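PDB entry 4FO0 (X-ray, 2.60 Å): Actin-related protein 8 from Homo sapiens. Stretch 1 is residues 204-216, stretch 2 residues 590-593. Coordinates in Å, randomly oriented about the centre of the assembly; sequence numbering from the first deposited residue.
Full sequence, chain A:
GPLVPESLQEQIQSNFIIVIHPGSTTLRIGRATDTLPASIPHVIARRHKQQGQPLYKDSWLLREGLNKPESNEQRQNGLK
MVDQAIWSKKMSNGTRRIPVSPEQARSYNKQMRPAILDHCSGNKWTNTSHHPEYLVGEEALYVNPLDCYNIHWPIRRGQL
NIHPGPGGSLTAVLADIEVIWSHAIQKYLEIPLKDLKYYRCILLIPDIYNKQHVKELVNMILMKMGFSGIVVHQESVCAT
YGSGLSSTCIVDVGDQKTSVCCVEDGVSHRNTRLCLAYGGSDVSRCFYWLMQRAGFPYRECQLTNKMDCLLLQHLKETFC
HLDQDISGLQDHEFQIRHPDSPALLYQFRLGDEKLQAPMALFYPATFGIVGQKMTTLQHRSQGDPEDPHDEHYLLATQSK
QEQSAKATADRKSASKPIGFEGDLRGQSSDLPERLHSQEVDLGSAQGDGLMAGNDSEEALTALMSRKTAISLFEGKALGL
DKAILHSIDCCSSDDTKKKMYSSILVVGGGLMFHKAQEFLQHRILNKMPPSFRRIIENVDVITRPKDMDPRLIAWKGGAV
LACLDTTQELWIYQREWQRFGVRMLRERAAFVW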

ATOM      1  N   LEU A 204       3.696  11.086  -8.715  1.00 36.86           N
ATOM      2  CA  LEU A 204       3.129  11.187  -7.377  1.00 34.59           C
ATOM      3  C   LEU A 204       4.173  10.788  -6.353  1.00 49.46           C
ATOM      4  O   LEU A 204       4.884   9.797  -6.532  1.00 42.88           O
ATOM      5  CB  LEU A 204       1.946  10.256  -7.236  1.00 28.17           C
ATOM      6  CG  LEU A 204       0.580  10.803  -7.588  1.00 41.99           C
ATOM      7  CD1 LEU A 204       0.555  11.310  -9.020  1.00 31.74           C
ATOM      8  CD2 LEU A 204      -0.431   9.692  -7.363  1.00 35.79           C
ATOM      9  N   ILE A 205       4.259  11.551  -5.273  1.00 42.46           N
ATOM     10  CA  ILE A 205       5.221  11.264  -4.229  1.00 35.83           C
ATOM     11  C   ILE A 205       4.530  11.221  -2.875  1.00 42.94           C
ATOM     12  O   ILE A 205       3.432  11.747  -2.713  1.00 40.61           O
ATOM     13  CB  ILE A 205       6.345  12.307  -4.192  1.00 35.33           C
ATOM     14  CG1 ILE A 205       5.811  13.665  -3.734  1.00 41.18           C
ATOM     15  CG2 ILE A 205       6.978  12.438  -5.537  1.00 31.33           C
ATOM     16  CD1 ILE A 205       6.894  14.675  -3.534  1.00 32.92           C
ATOM     17  N   PRO A 206       5.180  10.596  -1.891  1.00 41.28           N
ATOM     18  CA  PRO A 206       4.588  10.489  -0.556  1.00 29.83           C
ATOM     19  C   PRO A 206       4.297  11.866   0.022  1.00 40.84           C
ATOM     20  O   PRO A 206       4.942  12.853  -0.323  1.00 43.11           O
ATOM     21  CB  PRO A 206       5.685   9.815   0.272  1.00 28.45           C
ATOM     22  CG  PRO A 206       6.618   9.169  -0.746  1.00 42.87           C
ATOM     23  CD  PRO A 206       6.552  10.057  -1.955  1.00 38.59           C
ATOM     24  N   ASP A 207       3.320  11.912   0.912  1.00 48.56           N
ATOM     25  CA  ASP A 207       2.960  13.126   1.620  1.00 44.54           C
ATOM     26  C   ASP A 207       4.152  13.708   2.396  1.00 45.42           C
ATOM     27  O   ASP A 207       4.477  14.888   2.259  1.00 46.89           O
ATOM     28  CB  ASP A 207       1.806  12.798   2.561  1.00 61.18           C
ATOM     29  CG  ASP A 207       1.058  14.017   2.999  1.00 59.35           C
ATOM     30  OD1 ASP A 207       0.902  14.937   2.167  1.00 70.97           O
ATOM     31  OD2 ASP A 207       0.635  14.053   4.175  1.00 64.77           O
ATOM     32  N   ILE A 208       4.777  12.873   3.227  1.00 46.89           N
ATOM     33  CA  ILE A 208       6.089  13.152   3.818  1.00 31.01           C
ATOM     34  C   ILE A 208       7.135  12.503   2.907  1.00 37.62           C
ATOM     35  O   ILE A 208       7.226  11.276   2.824  1.00 51.40           O
ATOM     36  CB  ILE A 208       6.194  12.580   5.254  1.00 39.53           C
ATOM     37  CG1 ILE A 208       5.194  13.262   6.182  1.00 45.99           C
ATOM     38  CG2 ILE A 208       7.576  12.756   5.826  1.00 26.38           C
ATOM     39  CD1 ILE A 208       5.012  12.551   7.504  1.00 42.07           C
ATOM     40  N   TYR A 209       7.905  13.326   2.202  1.00 37.26           N
ATOM     41  CA  TYR A 209       8.819  12.830   1.169  1.00 40.17           C
ATOM     42  C   TYR A 209      10.261  13.111   1.544  1.00 39.19           C
ATOM     43  O   TYR A 209      10.541  13.912   2.414  1.00 43.80           O
ATOM     44  CB  TYR A 209       8.520  13.489  -0.195  1.00 45.04           C
ATOM     45  CG  TYR A 209       8.436  14.990  -0.092  1.00 41.88           C
ATOM     46  CD1 TYR A 209       7.218  15.624   0.124  1.00 41.88           C
ATOM     47  CD2 TYR A 209       9.581  15.770  -0.146  1.00 47.56           C
ATOM     48  CE1 TYR A 209       7.143  17.002   0.257  1.00 51.67           C
ATOM     49  CE2 TYR A 209       9.513  17.152  -0.013  1.00 58.98           C
ATOM     50  CZ  TYR A 209       8.294  17.756   0.186  1.00 42.83           C
ATOM     51  OH  TYR A 209       8.231  19.117   0.318  1.00 58.53           O
ATOM     52  N   ASN A 210      11.180  12.449   0.866  1.00 40.87           N
ATOM     53  CA  ASN A 210      12.580  12.697   1.090  1.00 38.49           C
ATOM     54  C   ASN A 210      13.130  13.544  -0.060  1.00 38.86           C
ATOM     55  O   ASN A 210      13.172  13.088  -1.205  1.00 40.89           O
ATOM     56  CB  ASN A 210      13.296  11.358   1.195  1.00 28.37           C
ATOM     57  CG  ASN A 210      14.795  11.502   1.312  1.00 45.58           C
ATOM     58  OD1 ASN A 210      15.414  12.324   0.627  1.00 49.41           O
ATOM     59  ND2 ASN A 210      15.396  10.688   2.179  1.00 35.92           N
ATOM     60  N   LYS A 211      13.535  14.777   0.239  1.00 36.54           N
ATOM     61  CA  LYS A 211      13.958  15.715  -0.809  1.00 36.34           C
ATOM     62  C   LYS A 211      15.039  15.137  -1.710  1.00 42.09           C
ATOM     63  O   LYS A 211      14.935  15.183  -2.935  1.00 42.55           O
ATOM     64  CB  LYS A 211      14.443  17.034  -0.211  1.00 39.46           C
ATOM     65  CG  LYS A 211      13.353  17.880   0.422  1.00 41.94           C
ATOM     66  CD  LYS A 211      13.965  19.117   1.071  1.00 55.00           C
ATOM     67  CE  LYS A 211      12.936  19.907   1.871  1.00 94.68           C
ATOM     68  NZ  LYS A 211      12.327  19.106   2.979  1.00 88.97           N
ATOM     69  N   GLN A 212      16.082  14.585  -1.104  1.00 40.20           N
ATOM     70  CA  GLN A 212      17.166  14.032  -1.890  1.00 39.59           C
ATOM     71  C   GLN A 212      16.688  12.990  -2.897  1.00 41.58           C
ATOM     72  O   GLN A 212      17.101  12.991  -4.058  1.00 44.12           O
ATOM     73  CB  GLN A 212      18.220  13.412  -0.984  1.00 35.45           C
ATOM     74  CG  GLN A 212      19.581  13.346  -1.668  1.00 66.72           C
ATOM     75  CD  GLN A 212      20.294  12.027  -1.446  1.00 77.68           C
ATOM     76  OE1 GLN A 212      20.117  11.367  -0.415  1.00 55.88           O
ATOM     77  NE2 GLN A 212      21.107  11.631  -2.423  1.00 84.32           N
ATOM     78  N   HIS A 213      15.823  12.097  -2.431  1.00 41.36           N
ATOM     79  CA  HIS A 213      15.342  10.981  -3.235  1.00 36.31           C
ATOM     80  C   HIS A 213      14.420  11.403  -4.345  1.00 40.45           C
ATOM     81  O   HIS A 213      14.486  10.859  -5.449  1.00 40.30           O
ATOM     82  CB  HIS A 213      14.618   9.979  -2.355  1.00 35.13           C
ATOM     83  CG  HIS A 213      15.528   9.259  -1.425  1.00 41.10           C
ATOM     84  ND1 HIS A 213      15.071   8.485  -0.381  1.00 37.83           N
ATOM     85  CD2 HIS A 213      16.879   9.203  -1.378  1.00 37.28           C
ATOM     86  CE1 HIS A 213      16.104   7.982   0.269  1.00 31.23           C
ATOM     87  NE2 HIS A 213      17.212   8.397  -0.321  1.00 40.21           N
ATOM     88  N   VAL A 214      13.525  12.334  -4.031  1.00 37.07           N
ATOM     89  CA  VAL A 214      12.664  12.935  -5.035  1.00 34.30           C
ATOM     90  C   VAL A 214      13.534  13.601  -6.104  1.00 43.56           C
ATOM     91  O   VAL A 214      13.355  13.360  -7.304  1.00 37.98           O
ATOM     92  CB  VAL A 214      11.744  13.950  -4.388  1.00 40.29           C
ATOM     93  CG1 VAL A 214      10.885  14.656  -5.432  1.00 39.46           C
ATOM     94  CG2 VAL A 214      10.893  13.248  -3.373  1.00 38.58           C
ATOM     95  N   LYS A 215      14.492  14.412  -5.658  1.00 39.34           N
ATOM     96  CA  LYS A 215      15.459  15.030  -6.559  1.00 41.37           C
ATOM     97  C   LYS A 215      16.004  13.996  -7.543  1.00 43.10           C
ATOM     98  O   LYS A 215      15.937  14.177  -8.757  1.00 43.51           O
ATOM     99  CB  LYS A 215      16.597  15.647  -5.753  1.00 41.83           C
ATOM    100  CG  LYS A 215      17.637  16.387  -6.572  1.00 58.12           C
ATOM    101  CD  LYS A 215      18.904  16.674  -5.759  1.00 52.42           C
ATOM    102  CE  LYS A 215      19.819  15.452  -5.686  1.00 61.38           C
ATOM    103  NZ  LYS A 215      20.945  15.622  -4.719  1.00 77.60           N
ATOM    104  N   GLU A 216      16.523  12.900  -7.005  1.00 39.37           N
ATOM    105  CA  GLU A 216      17.090  11.823  -7.806  1.00 36.56           C
ATOM    106  C   GLU A 216      16.121  11.233  -8.820  1.00 38.50           C
ATOM    107  O   GLU A 216      16.518  10.857  -9.923  1.00 47.70           O
ATOM    108  CB  GLU A 216      17.569  10.698  -6.890  1.00 46.75           C
ATOM    109  CG  GLU A 216      18.778  11.042  -6.047  1.00 57.08           C
ATOM    110  CD  GLU A 216      20.048  11.107  -6.866  1.00 71.94           C
ATOM    111  OE1 GLU A 216      20.002  10.732  -8.060  1.00 75.31           O
ATOM    112  OE2 GLU A 216      21.088  11.531  -6.315  1.00 87.27           O
ATOM    113  N   ALA A 590       4.323  22.740  -6.650  1.00 56.65           N
ATOM    114  CA  ALA A 590       2.966  23.041  -6.190  1.00 56.62           C
ATOM    115  C   ALA A 590       2.878  23.095  -4.675  1.00 63.78           C
ATOM    116  O   ALA A 590       2.130  23.896  -4.106  1.00 70.84           O
ATOM    117  CB  ALA A 590       1.988  22.007  -6.726  1.00 67.30           C
ATOM    118  N   PHE A 591       3.631  22.220  -4.026  1.00 47.08           N
ATOM    119  CA  PHE A 591       3.697  22.223  -2.580  1.00 49.30           C
ATOM    120  C   PHE A 591       4.943  22.989  -2.154  1.00 54.93           C
ATOM    121  O   PHE A 591       5.801  23.319  -2.977  1.00 55.05           O
ATOM    122  CB  PHE A 591       3.752  20.790  -2.067  1.00 46.24           C
ATOM    123  CG  PHE A 591       4.811  19.974  -2.717  1.00 43.70           C
ATOM    124  CD1 PHE A 591       4.569  19.351  -3.926  1.00 46.40           C
ATOM    125  CD2 PHE A 591       6.066  19.863  -2.145  1.00 37.05           C
ATOM    126  CE1 PHE A 591       5.553  18.603  -4.538  1.00 47.33           C
ATOM    127  CE2 PHE A 591       7.049  19.116  -2.750  1.00 40.90           C
ATOM    128  CZ  PHE A 591       6.793  18.486  -3.949  1.00 46.60           C
ATOM    129  N   VAL A 592       5.040  23.275  -0.863  1.00 47.09           N
ATOM    130  CA  VAL A 592       6.226  23.925  -0.336  1.00 54.99           C
ATOM    131  C   VAL A 592       7.376  22.926  -0.223  1.00 43.81           C
ATOM    132  O   VAL A 592       7.415  22.098   0.685  1.00 56.77           O
ATOM    133  CB  VAL A 592       5.935  24.570   1.026  1.00 61.71           C
ATOM    134  CG1 VAL A 592       7.204  25.140   1.628  1.00 44.61           C
ATOM    135  CG2 VAL A 592       4.887  25.649   0.862  1.00 42.42           C
ATOM    136  N   TRP A 593       8.306  23.000  -1.167  1.00 47.04           N
ATOM    137  CA  TRP A 593       9.472  22.131  -1.144  1.00 68.17           C
ATOM    138  C   TRP A 593      10.142  22.185   0.227  1.00 76.85           C
ATOM    139  O   TRP A 593      10.302  21.158   0.902  1.00 66.49           O
ATOM    140  CB  TRP A 593      10.449  22.533  -2.246  1.00 55.18           C
ATOM    141  CG  TRP A 593      11.673  21.694  -2.303  1.00 55.15           C
ATOM    142  CD1 TRP A 593      12.919  22.024  -1.850  1.00 65.96           C
ATOM    143  CD2 TRP A 593      11.779  20.377  -2.850  1.00 61.24           C
ATOM    144  NE1 TRP A 593      13.798  20.989  -2.080  1.00 67.47           N
ATOM    145  CE2 TRP A 593      13.124  19.967  -2.694  1.00 60.67           C
ATOM    146  CE3 TRP A 593      10.868  19.500  -3.452  1.00 55.96           C
ATOM    147  CZ2 TRP A 593      13.579  18.720  -3.121  1.00 49.01           C
ATOM    148  CZ3 TRP A 593      11.322  18.257  -3.880  1.00 46.03           C
ATOM    149  CH2 TRP A 593      12.666  17.881  -3.711  1.00 53.41           C
ATOM    150  OXT TRP A 593      10.511  23.263   0.700  1.00 80.55           O
TER

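Which polar contact ties the chain's last residues to the loop before the helix? Tyr-209 is buried, with chi1 at p, and its OH donates a hydrogen bond to Trp-593 O, 3.0 Å away, an oxygen of the C-terminal carboxylate. A tyrosine suits the place because its long ring carries the hydroxyl out to the carboxylate. Val-592 O lies 3.1 Å from the same Tyr-209 OH, but the angle is too poor for a hydrogen bond.

What do the aromatic rings do? Tyr-209 and Phe-591 meet obliquely, planes at 58°, with Tyr-209 CZ 3.5 Å from Phe-591 CE2. Phe-591, also buried, reaches Ile-205 as well: Ile-205 CD1 is 3.8 Å from Phe-591 CZ, so the apolar ring and the branched aliphatic chain shield each other from water.

How is the terminal tryptophan held? Trp-593 gives up the largest area, 130 Å² of the 343 Å² buried in all. Its broad indole, with chi1 at t, takes Lys-211 CG over one face, 4.1 Å from the six-membered ring centroid, while Val-214 CG1 packs at the edge, 3.9 Å from Trp-593 CZ3.

Does the lysine's ammonium act on the indole? Only weakly at most: Lys-211 NZ is 5.7 Å from the centroid of the Trp-593 five-membered ring, and the aliphatic stem of Lys-211 makes the closer contact, with Lys-211 CB 3.5 Å from Trp-593 CZ2.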